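PDB 1FML: retinol dehydratase from Spodoptera frugiperda, which converts retinol to anhydroretinol, probably through a sulfated intermediate, as a member of the sulfotransferase family. Local coordinates for residues Q80-L85 / Q276-H281; I104-F109 / T163-S168; P32-K37 / P114-E119. All blocks are in the same frame, centred on the assembly; numbering follows the deposited sequence.

Contact 1 (Q80-L85 / Q276-H281); sequences QELVWL and QRLCEH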
loop_
_atom_site.group_PDB
_atom_site.type_symbol
_atom_site.label_atom_id
_atom_site.label_comp_id
_atom_site.label_asym_id
_atom_site.label_seq_id
_atom_site.Cartn_x
_atom_site.Cartn_y
_atom_site.Cartn_z
ATOM N N GLN A 80 6.234 -2.070 -8.397
ATOM C CA GLN A 80 6.475 -0.759 -9.002
ATOM C C GLN A 80 7.808 -0.715 -9.738
ATOM O O GLN A 80 7.895 -0.221 -10.864
ATOM C CB GLN A 80 6.460 0.339 -7.936
ATOM C CG GLN A 80 5.114 0.576 -7.291
ATOM C CD GLN A 80 5.198 1.493 -6.089
ATOM O OE1 GLN A 80 5.528 2.672 -6.209
ATOM N NE2 GLN A 80 4.900 0.950 -4.915
ATOM N N GLU A 81 8.847 -1.232 -9.090
ATOM C CA GLU A 81 10.184 -1.253 -9.672
ATOM C C GLU A 81 10.233 -2.074 -10.964
ATOM O O GLU A 81 10.859 -1.663 -11.938
ATOM C CB GLU A 81 11.183 -1.811 -8.648
ATOM C CG GLU A 81 12.637 -1.786 -9.074
ATOM C CD GLU A 81 13.141 -0.386 -9.372
ATOM O OE1 GLU A 81 14.365 -0.156 -9.269
ATOM O OE2 GLU A 81 12.317 0.486 -9.728
ATOM N N LEU A 82 9.577 -3.234 -10.969
ATOM C CA LEU A 82 9.560 -4.099 -12.145
ATOM C C LEU A 82 8.766 -3.449 -13.263
ATOM O O LEU A 82 9.239 -3.352 -14.395
ATOM C CB LEU A 82 8.936 -5.460 -11.816
ATOM C CG LEU A 82 9.733 -6.450 -10.959
ATOM C CD1 LEU A 82 8.909 -7.722 -10.779
ATOM C CD2 LEU A 82 11.067 -6.793 -11.615
ATOM N N VAL A 83 7.555 -3.012 -12.922
ATOM C CA VAL A 83 6.653 -2.374 -13.867
ATOM C C VAL A 83 7.294 -1.155 -14.498
ATOM O O VAL A 83 7.099 -0.902 -15.688
ATOM C CB VAL A 83 5.328 -1.969 -13.175
ATOM C CG1 VAL A 83 4.496 -1.074 -14.088
ATOM C CG2 VAL A 83 4.533 -3.218 -12.820
ATOM N N TRP A 84 8.070 -0.411 -13.713
ATOM C CA TRP A 84 8.722 0.777 -14.237
ATOM C C TRP A 84 9.809 0.407 -15.233
ATOM O O TRP A 84 9.860 0.955 -16.326
ATOM C CB TRP A 84 9.339 1.598 -13.118
ATOM C CG TRP A 84 9.642 3.005 -13.535
ATOM C CD1 TRP A 84 8.814 4.086 -13.435
ATOM C CD2 TRP A 84 10.849 3.479 -14.126
ATOM N NE1 TRP A 84 9.430 5.206 -13.921
ATOM C CE2 TRP A 84 10.685 4.861 -14.354
ATOM C CE3 TRP A 84 12.055 2.873 -14.485
ATOM C CZ2 TRP A 84 11.686 5.650 -14.928
ATOM C CZ3 TRP A 84 13.050 3.656 -15.054
ATOM C CH2 TRP A 84 12.857 5.033 -15.269
ATOM N N LEU A 85 10.680 -0.520 -14.854
ATOM C CA LEU A 85 11.761 -0.952 -15.735
ATOM C C LEU A 85 11.246 -1.512 -17.061
ATOM O O LEU A 85 11.699 -1.123 -18.135
ATOM C CB LEU A 85 12.620 -2.003 -15.027
ATOM C CG LEU A 85 13.645 -1.404 -14.068
ATOM C CD1 LEU A 85 14.210 -2.471 -13.139
ATOM C CD2 LEU A 85 14.752 -0.745 -14.892
ATOM N N GLN A 276 16.104 -12.403 -16.408
ATOM C CA GLN A 276 17.157 -12.786 -15.486
ATOM C C GLN A 276 17.846 -11.552 -14.924
ATOM O O GLN A 276 18.122 -11.461 -13.722
ATOM C CB GLN A 276 18.171 -13.670 -16.213
ATOM C CG GLN A 276 18.425 -14.992 -15.517
ATOM C CD GLN A 276 19.314 -14.846 -14.306
ATOM O OE1 GLN A 276 19.295 -15.684 -13.406
ATOM N NE2 GLN A 276 20.114 -13.789 -14.283
ATOM N N ARG A 277 18.117 -10.604 -15.814
ATOM C CA ARG A 277 18.777 -9.351 -15.465
ATOM C C ARG A 277 17.937 -8.589 -14.442
ATOM O O ARG A 277 18.463 -7.816 -13.638
ATOM C CB ARG A 277 18.974 -8.521 -16.735
ATOM C CG ARG A 277 19.843 -7.290 -16.583
ATOM C CD ARG A 277 19.903 -6.544 -17.909
ATOM N NE ARG A 277 20.460 -5.201 -17.783
ATOM C CZ ARG A 277 20.318 -4.250 -18.703
ATOM N NH1 ARG A 277 19.640 -4.497 -19.814
ATOM N NH2 ARG A 277 20.842 -3.049 -18.510
ATOM N N LEU A 278 16.626 -8.811 -14.480
ATOM C CA LEU A 278 15.716 -8.167 -13.545
ATOM C C LEU A 278 15.700 -8.909 -12.219
ATOM O O LEU A 278 15.619 -8.285 -11.165
ATOM C CB LEU A 278 14.311 -8.114 -14.132
ATOM C CG LEU A 278 14.110 -6.976 -15.129
ATOM C CD1 LEU A 278 12.856 -7.199 -15.961
ATOM C CD2 LEU A 278 14.040 -5.663 -14.351
ATOM N N CYS A 279 15.783 -10.237 -12.275
ATOM C CA CYS A 279 15.792 -11.064 -11.067
ATOM C C CYS A 279 16.923 -10.674 -10.124
ATOM O O CYS A 279 16.727 -10.575 -8.912
ATOM C CB CYS A 279 15.942 -12.541 -11.422
ATOM S SG CYS A 279 14.508 -13.252 -12.199
ATOM N N GLU A 280 18.114 -10.472 -10.674
ATOM C CA GLU A 280 19.242 -10.089 -9.846
ATOM C C GLU A 280 18.982 -8.711 -9.244
ATOM O O GLU A 280 19.336 -8.450 -8.094
ATOM C CB GLU A 280 20.529 -10.112 -10.677
ATOM C CG GLU A 280 20.411 -9.477 -12.059
ATOM C CD GLU A 280 21.425 -10.033 -13.058
ATOM O OE1 GLU A 280 21.535 -9.473 -14.174
ATOM O OE2 GLU A 280 22.104 -11.035 -12.733
ATOM N N HIS A 281 18.326 -7.847 -10.015
ATOM C CA HIS A 281 18.015 -6.486 -9.573
ATOM C C HIS A 281 16.994 -6.462 -8.449
ATOM O O HIS A 281 16.889 -5.480 -7.721
ATOM C CB HIS A 281 17.485 -5.651 -10.748
ATOM C CG HIS A 281 17.105 -4.247 -10.374
ATOM N ND1 HIS A 281 18.036 -3.291 -10.026
ATOM C CD2 HIS A 281 15.896 -3.648 -10.264
ATOM C CE1 HIS A 281 17.415 -2.166 -9.718
ATOM N NE2 HIS A 281 16.115 -2.356 -9.853
#
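H281 and E81 meet through one hydrogen bond, the polar point of an otherwise greasy packing of helix 76-87 on helix 272-281. NE2 of H281 donates its N-H to OE1 of E81 at 2.9 Å, nearly straight at 168°. The oxygen sits at the edge of the imidazole, in the ring plane, while the N-H reaches the carboxylate from its anti side and somewhat out of plane. E81 sends CG away from the backbone N (chi1 -175°) and then bends at chi2, which brings the carboxylate across the end of the histidine. Next to this bond, CD1 of L85 touches CD2 of H281 at 3.5 Å and CD2 of L278 at 3.4 Å, L85 and L278 sliding past each other in opposite directions. L82 adds a looser methyl contact, its CD2 lying 4.2 Å from CD2 of L278. The two short helical segments run roughly antiparallel, at 147°, with their axes 11.2 Å apart, and the gap is crossed by the side chains named above. Further out, R102 pairs with E81 OE2 in a salt bridge, and F92 meets the H281 ring edge-to-face, so carboxylate and imidazole each have a further partner. Were E81 an alanine, H281 NE2 would probably lose its acceptor and R102 a charge partner, and the imidazole would be freer to turn. With one oxygen on the histidine and the other on the arginine, this largely buried carboxylate is likely to stay ionised, and its negative charge would tend to stabilise a protonated H281.

Contact 2 (I104-F109 / T163-S168); sequences IYLDGF and THLPLS. With RTL (retinol), chain E.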
loop_
_atom_site.group_PDB
_atom_site.type_symbol
_atom_site.label_atom_id
_atom_site.label_comp_id
_atom_site.label_asym_id
_atom_site.label_seq_id
_atom_site.Cartn_x
_atom_site.Cartn_y
_atom_site.Cartn_z
ATOM N N ILE A 104 3.118 8.056 -8.519
ATOM C CA ILE A 104 2.254 8.935 -7.771
ATOM C C ILE A 104 1.417 8.108 -6.812
ATOM O O ILE A 104 0.581 7.311 -7.228
ATOM C CB ILE A 104 1.331 9.729 -8.692
ATOM C CG1 ILE A 104 2.145 10.788 -9.429
ATOM C CG2 ILE A 104 0.223 10.384 -7.888
ATOM C CD1 ILE A 104 1.331 11.630 -10.367
ATOM N N TYR A 105 1.662 8.300 -5.525
ATOM C CA TYR A 105 0.952 7.593 -4.474
ATOM C C TYR A 105 -0.423 8.251 -4.302
ATOM O O TYR A 105 -0.600 9.148 -3.483
ATOM C CB TYR A 105 1.775 7.705 -3.196
ATOM C CG TYR A 105 1.361 6.824 -2.048
ATOM C CD1 TYR A 105 2.005 6.923 -0.834
ATOM C CD2 TYR A 105 0.302 5.933 -2.158
ATOM C CE1 TYR A 105 1.612 6.169 0.241
ATOM C CE2 TYR A 105 -0.108 5.171 -1.075
ATOM C CZ TYR A 105 0.553 5.298 0.121
ATOM O OH TYR A 105 0.156 4.578 1.225
ATOM N N LEU A 106 -1.390 7.793 -5.089
ATOM C CA LEU A 106 -2.755 8.321 -5.080
ATOM C C LEU A 106 -3.354 8.641 -3.704
ATOM O O LEU A 106 -3.709 9.791 -3.427
ATOM C CB LEU A 106 -3.672 7.347 -5.827
ATOM C CG LEU A 106 -5.147 7.704 -6.044
ATOM C CD1 LEU A 106 -5.284 8.942 -6.906
ATOM C CD2 LEU A 106 -5.825 6.538 -6.725
ATOM N N ASP A 107 -3.463 7.634 -2.842
ATOM C CA ASP A 107 -4.062 7.838 -1.527
ATOM C C ASP A 107 -3.074 8.108 -0.410
ATOM O O ASP A 107 -3.417 7.993 0.772
ATOM C CB ASP A 107 -4.917 6.625 -1.152
ATOM C CG ASP A 107 -4.135 5.326 -1.160
ATOM O OD1 ASP A 107 -3.666 4.912 -2.240
ATOM O OD2 ASP A 107 -3.989 4.720 -0.079
ATOM N N GLY A 108 -1.848 8.473 -0.775
ATOM C CA GLY A 108 -0.829 8.734 0.227
ATOM C C GLY A 108 -1.023 10.001 1.038
ATOM O O GLY A 108 -0.368 10.186 2.053
ATOM N N PHE A 109 -1.937 10.860 0.612
ATOM C CA PHE A 109 -2.173 12.128 1.296
ATOM C C PHE A 109 -3.010 12.030 2.561
ATOM O O PHE A 109 -2.728 12.699 3.553
ATOM C CB PHE A 109 -2.857 13.105 0.336
ATOM C CG PHE A 109 -4.306 12.792 0.088
ATOM C CD1 PHE A 109 -5.300 13.356 0.885
ATOM C CD2 PHE A 109 -4.678 11.912 -0.921
ATOM C CE1 PHE A 109 -6.649 13.052 0.687
ATOM C CE2 PHE A 109 -6.028 11.590 -1.135
ATOM C CZ PHE A 109 -7.017 12.162 -0.328
ATOM N N THR A 163 -1.315 2.869 -5.356
ATOM C CA THR A 163 -2.443 3.093 -4.472
ATOM C C THR A 163 -2.778 1.830 -3.702
ATOM O O THR A 163 -2.423 0.721 -4.120
ATOM C CB THR A 163 -3.690 3.520 -5.285
ATOM O OG1 THR A 163 -4.814 3.730 -4.415
ATOM C CG2 THR A 163 -4.034 2.440 -6.293
ATOM N N HIS A 164 -3.451 2.013 -2.573
ATOM C CA HIS A 164 -3.882 0.911 -1.734
ATOM C C HIS A 164 -5.389 1.066 -1.591
ATOM O O HIS A 164 -5.996 0.625 -0.617
ATOM C CB HIS A 164 -3.201 0.963 -0.365
ATOM C CG HIS A 164 -1.720 0.750 -0.417
ATOM N ND1 HIS A 164 -1.145 -0.384 -0.957
ATOM C CD2 HIS A 164 -0.693 1.534 -0.015
ATOM C CE1 HIS A 164 0.170 -0.284 -0.887
ATOM N NE2 HIS A 164 0.470 0.870 -0.320
ATOM N N LEU A 165 -5.983 1.716 -2.581
ATOM C CA LEU A 165 -7.422 1.935 -2.608
ATOM C C LEU A 165 -8.136 0.756 -3.256
ATOM O O LEU A 165 -7.675 0.202 -4.260
ATOM C CB LEU A 165 -7.750 3.195 -3.409
ATOM C CG LEU A 165 -7.465 4.553 -2.789
ATOM C CD1 LEU A 165 -7.691 5.635 -3.825
ATOM C CD2 LEU A 165 -8.369 4.744 -1.577
ATOM N N PRO A 166 -9.272 0.347 -2.688
ATOM C CA PRO A 166 -9.994 -0.777 -3.288
ATOM C C PRO A 166 -10.596 -0.241 -4.571
ATOM O O PRO A 166 -10.741 0.965 -4.715
ATOM C CB PRO A 166 -11.054 -1.094 -2.247
ATOM C CG PRO A 166 -11.342 0.273 -1.664
ATOM C CD PRO A 166 -9.964 0.852 -1.490
ATOM N N LEU A 167 -10.944 -1.118 -5.501
ATOM C CA LEU A 167 -11.526 -0.672 -6.758
ATOM C C LEU A 167 -12.812 0.170 -6.567
ATOM O O LEU A 167 -12.980 1.218 -7.194
ATOM C CB LEU A 167 -11.798 -1.890 -7.652
ATOM C CG LEU A 167 -10.575 -2.737 -8.062
ATOM C CD1 LEU A 167 -11.027 -3.970 -8.851
ATOM C CD2 LEU A 167 -9.591 -1.908 -8.912
ATOM N N SER A 168 -13.699 -0.269 -5.682
ATOM C CA SER A 168 -14.950 0.440 -5.439
ATOM C C SER A 168 -14.839 1.943 -5.135
ATOM O O SER A 168 -15.830 2.676 -5.200
ATOM C CB SER A 168 -15.722 -0.247 -4.308
ATOM O OG SER A 168 -14.960 -0.290 -3.118
HETATM C C1 RTL E . 4.244 10.785 9.052
HETATM C C2 RTL E . 3.578 11.762 10.063
HETATM C C3 RTL E . 3.095 13.041 9.406
HETATM C C4 RTL E . 3.150 13.589 7.986
HETATM C C5 RTL E . 3.837 12.510 7.158
HETATM C C6 RTL E . 4.328 11.270 7.561
HETATM C C7 RTL E . 4.980 10.307 6.637
HETATM C C8 RTL E . 4.375 9.558 5.666
HETATM C C9 RTL E . 5.134 8.625 4.824
HETATM C C10 RTL E . 4.479 7.895 3.864
HETATM C C11 RTL E . 5.054 6.895 2.928
HETATM C C12 RTL E . 4.551 5.636 3.158
HETATM C C13 RTL E . 4.753 4.289 2.581
HETATM C C14 RTL E . 4.200 3.062 2.829
HETATM C C15 RTL E . 2.927 2.728 2.158
HETATM O O1 RTL E . 3.104 2.314 0.865
HETATM C C16 RTL E . 3.356 9.548 9.246
HETATM C C17 RTL E . 5.599 10.519 9.717
HETATM C C18 RTL E . 3.964 12.991 5.707
HETATM C C19 RTL E . 6.648 8.479 5.038
HETATM C C20 RTL E . 5.814 4.438 1.475
#
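The rings of Y105 and H164 stand nearly perpendicular, their planes at 87°. One face of the Y105 ring lies against its own turn, with CA of G108 over the ring centre. The imidazole of H164 is used along its edge: in its plane lie OH of Y105, 3.4 Å from CD2, and O1 of the retinol, 3.2 Å from NE2. That second approach is a hydrogen bond, in which either partner could be the donor. On the other ring nitrogen, ND1 bonds to the backbone oxygen of S70, so the ring is gripped at two points. K162 also bonds O1 of the retinol and makes a cation-pi contact with Y105.

Strand 104-105 is an outer strand of the five-stranded parallel sheet of the sulfotransferase fold, pairing with strand 160-163; the contact lies where the two segments leave that sheet. Here Y105 to G108 form a type I beta turn, closed by G108 N to Y105 O.

D107 reaches out of this turn with CG lodged between its backbone N and carbonyl carbon (chi1 57°), which carries OD1 to the opposing loop. OD1 accepts twice, from T163 OG1 at 2.7 Å and from H164 N at 2.9 Å, both from the same face of the carboxylate; the hydroxyl comes from above the plane, the amide on the syn side. T163 OG1 in turn accepts from L165 N at 3.0 Å, an ST turn that spans H164. Beside these bonds, L106 CD2 packs on L165 CD1 at 3.6 Å, while CG of L165 lies 3.7 Å from CB of D107.

Contact 3 (P32-K37 / P114-E119); sequences PTTYVK and PEKQEE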
loop_
_atom_site.group_PDB
_atom_site.type_symbol
_atom_site.label_atom_id
_atom_site.label_comp_id
_atom_site.label_asym_id
_atom_site.label_seq_id
_atom_site.Cartn_x
_atom_site.Cartn_y
_atom_site.Cartn_z
ATOM N N PRO A 32 -2.501 11.606 15.637
ATOM C CA PRO A 32 -3.434 12.701 15.365
ATOM C C PRO A 32 -4.556 12.443 14.371
ATOM O O PRO A 32 -5.659 12.965 14.549
ATOM C CB PRO A 32 -2.514 13.829 14.905
ATOM C CG PRO A 32 -1.256 13.560 15.661
ATOM C CD PRO A 32 -1.112 12.072 15.480
ATOM N N THR A 33 -4.301 11.655 13.334
ATOM C CA THR A 33 -5.347 11.406 12.347
ATOM C C THR A 33 -6.324 10.323 12.794
ATOM O O THR A 33 -5.904 9.240 13.214
ATOM C CB THR A 33 -4.752 11.010 11.001
ATOM O OG1 THR A 33 -3.563 11.775 10.769
ATOM C CG2 THR A 33 -5.743 11.309 9.887
ATOM N N THR A 34 -7.625 10.618 12.704
ATOM C CA THR A 34 -8.669 9.674 13.120
ATOM C C THR A 34 -9.296 9.022 11.900
ATOM O O THR A 34 -9.156 9.540 10.795
ATOM C CB THR A 34 -9.776 10.375 13.945
ATOM O OG1 THR A 34 -10.647 11.102 13.072
ATOM C CG2 THR A 34 -9.155 11.341 14.951
ATOM N N TYR A 35 -9.978 7.889 12.095
ATOM C CA TYR A 35 -10.604 7.168 10.981
ATOM C C TYR A 35 -12.100 7.391 10.798
ATOM O O TYR A 35 -12.766 7.982 11.642
ATOM C CB TYR A 35 -10.392 5.664 11.112
ATOM C CG TYR A 35 -8.978 5.171 10.973
ATOM C CD1 TYR A 35 -8.223 4.845 12.103
ATOM C CD2 TYR A 35 -8.416 4.946 9.716
ATOM C CE1 TYR A 35 -6.944 4.289 11.985
ATOM C CE2 TYR A 35 -7.135 4.395 9.587
ATOM C CZ TYR A 35 -6.412 4.062 10.730
ATOM O OH TYR A 35 -5.189 3.451 10.617
ATOM N N VAL A 36 -12.610 6.871 9.684
ATOM C CA VAL A 36 -14.020 6.953 9.296
ATOM C C VAL A 36 -14.302 5.803 8.321
ATOM O O VAL A 36 -13.466 5.514 7.473
ATOM C CB VAL A 36 -14.312 8.299 8.584
ATOM C CG1 VAL A 36 -15.602 8.210 7.814
ATOM C CG2 VAL A 36 -14.382 9.428 9.599
ATOM N N LYS A 37 -15.466 5.159 8.445
ATOM C CA LYS A 37 -15.844 4.025 7.583
ATOM C C LYS A 37 -16.515 4.506 6.304
ATOM O O LYS A 37 -17.573 5.120 6.338
ATOM C CB LYS A 37 -16.802 3.090 8.318
ATOM C CG LYS A 37 -16.261 2.500 9.597
ATOM C CD LYS A 37 -15.985 1.019 9.433
ATOM C CE LYS A 37 -15.798 0.346 10.785
ATOM N NZ LYS A 37 -15.397 -1.082 10.657
ATOM N N PRO A 114 -3.664 18.539 7.809
ATOM C CA PRO A 114 -3.075 19.871 7.979
ATOM C C PRO A 114 -3.530 20.612 9.229
ATOM O O PRO A 114 -2.725 21.238 9.914
ATOM C CB PRO A 114 -3.484 20.593 6.698
ATOM C CG PRO A 114 -3.575 19.498 5.708
ATOM C CD PRO A 114 -4.302 18.431 6.486
ATOM N N GLU A 115 -4.822 20.536 9.515
ATOM C CA GLU A 115 -5.393 21.204 10.674
ATOM C C GLU A 115 -4.744 20.746 11.985
ATOM O O GLU A 115 -4.990 21.324 13.046
ATOM C CB GLU A 115 -6.904 20.949 10.711
ATOM C CG GLU A 115 -7.666 21.762 11.750
ATOM C CD GLU A 115 -9.170 21.531 11.692
ATOM O OE1 GLU A 115 -9.899 22.136 12.510
ATOM O OE2 GLU A 115 -9.621 20.744 10.828
ATOM N N LYS A 116 -3.900 19.725 11.916
ATOM C CA LYS A 116 -3.256 19.212 13.122
ATOM C C LYS A 116 -1.725 19.201 13.083
ATOM O O LYS A 116 -1.082 18.445 13.819
ATOM C CB LYS A 116 -3.765 17.799 13.402
ATOM C CG LYS A 116 -5.268 17.695 13.496
ATOM C CD LYS A 116 -5.693 16.275 13.809
ATOM C CE LYS A 116 -7.208 16.135 13.800
ATOM N NZ LYS A 116 -7.650 14.721 13.994
ATOM N N GLN A 117 -1.143 20.047 12.241
ATOM C CA GLN A 117 0.307 20.112 12.105
ATOM C C GLN A 117 1.024 20.000 13.449
ATOM O O GLN A 117 1.830 19.101 13.654
ATOM C CB GLN A 117 0.713 21.418 11.420
ATOM C CG GLN A 117 1.838 21.265 10.406
ATOM C CD GLN A 117 2.302 22.592 9.843
ATOM O OE1 GLN A 117 3.021 23.336 10.502
ATOM N NE2 GLN A 117 1.882 22.901 8.623
ATOM N N GLU A 118 0.721 20.910 14.367
ATOM C CA GLU A 118 1.371 20.912 15.673
ATOM C C GLU A 118 1.426 19.555 16.363
ATOM O O GLU A 118 2.466 19.150 16.864
ATOM C CB GLU A 118 0.683 21.902 16.634
ATOM C CG GLU A 118 0.904 23.385 16.364
ATOM C CD GLU A 118 0.022 23.922 15.260
ATOM O OE1 GLU A 118 -0.084 25.164 15.134
ATOM O OE2 GLU A 118 -0.561 23.106 14.516
ATOM N N GLU A 119 0.294 18.865 16.403
ATOM C CA GLU A 119 0.210 17.582 17.087
ATOM C C GLU A 119 1.024 16.459 16.497
ATOM O O GLU A 119 1.225 15.442 17.154
ATOM C CB GLU A 119 -1.244 17.139 17.175
ATOM C CG GLU A 119 -2.099 18.095 17.954
ATOM C CD GLU A 119 -3.401 18.385 17.255
ATOM O OE1 GLU A 119 -4.229 17.456 17.125
ATOM O OE2 GLU A 119 -3.588 19.543 16.827
#
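P32 and K116 join the run-in to strand 35-38, the middle strand of the small three-stranded antiparallel sheet, to the segment that leads into helix 117-121; E118 in that helix and, at and just past its far end, N121 and D122 bind calcium. The bond between them is made by a single amine: K116 NZ donates to the backbone O of P32 at 2.7 Å. The amine comes in bent moderately from straight, with a C=O...N angle of 154°, and is tilted 24° from the carbonyl plane. K116 gets there by a fully extended chain beyond CG, which starts out opposite the carbonyl carbon (chi1 -55°) and points across to the proline. Along the way its methylenes run past P32, CB of the proline lying 4.2 Å from CD of the lysine.

P32 also makes the apolar part of the contact. Its CG reaches E119, lying 3.5 Å from the backbone O of that residue and 3.9 Å from its CB. E119 is poorly ordered, and the side-chain atom that meets P32 is CB.

T33 OG1 bonds to the backbone oxygen of I111 and to Y120 OH, the latter a second tie to helix 117-121, and T34 OG1 bonds to R47 NE, just past strand 43-46. Within 114-119 the turn leading into the helix is closed by Q117 N to P114 O. T34 turns its methyl to the lysine tip, and CG2 rests 3.8 Å from K116 NZ.

Contacts 1 and 2 are buried and contact 3 lies at the surface, near the calcium ion and on the other side of the chain's centre from contact 1. Contact 1 packs helix on helix, with leucines around one histidine-carboxylate bond. Contact 2 joins the loops leaving two parallel strands and is more polar, its carboxylate taking backbone and hydroxyl donors beside the retinol. Contact 3 uses a lysine amine on a backbone oxygen and buries less surface than either. Strand 104-105 of contact 2 and helix 117-121 of contact 3 follow each other in the chain, and the two contact centres are about 18 Å apart; the centres of contacts 1 and 3 are about 37 Å apart.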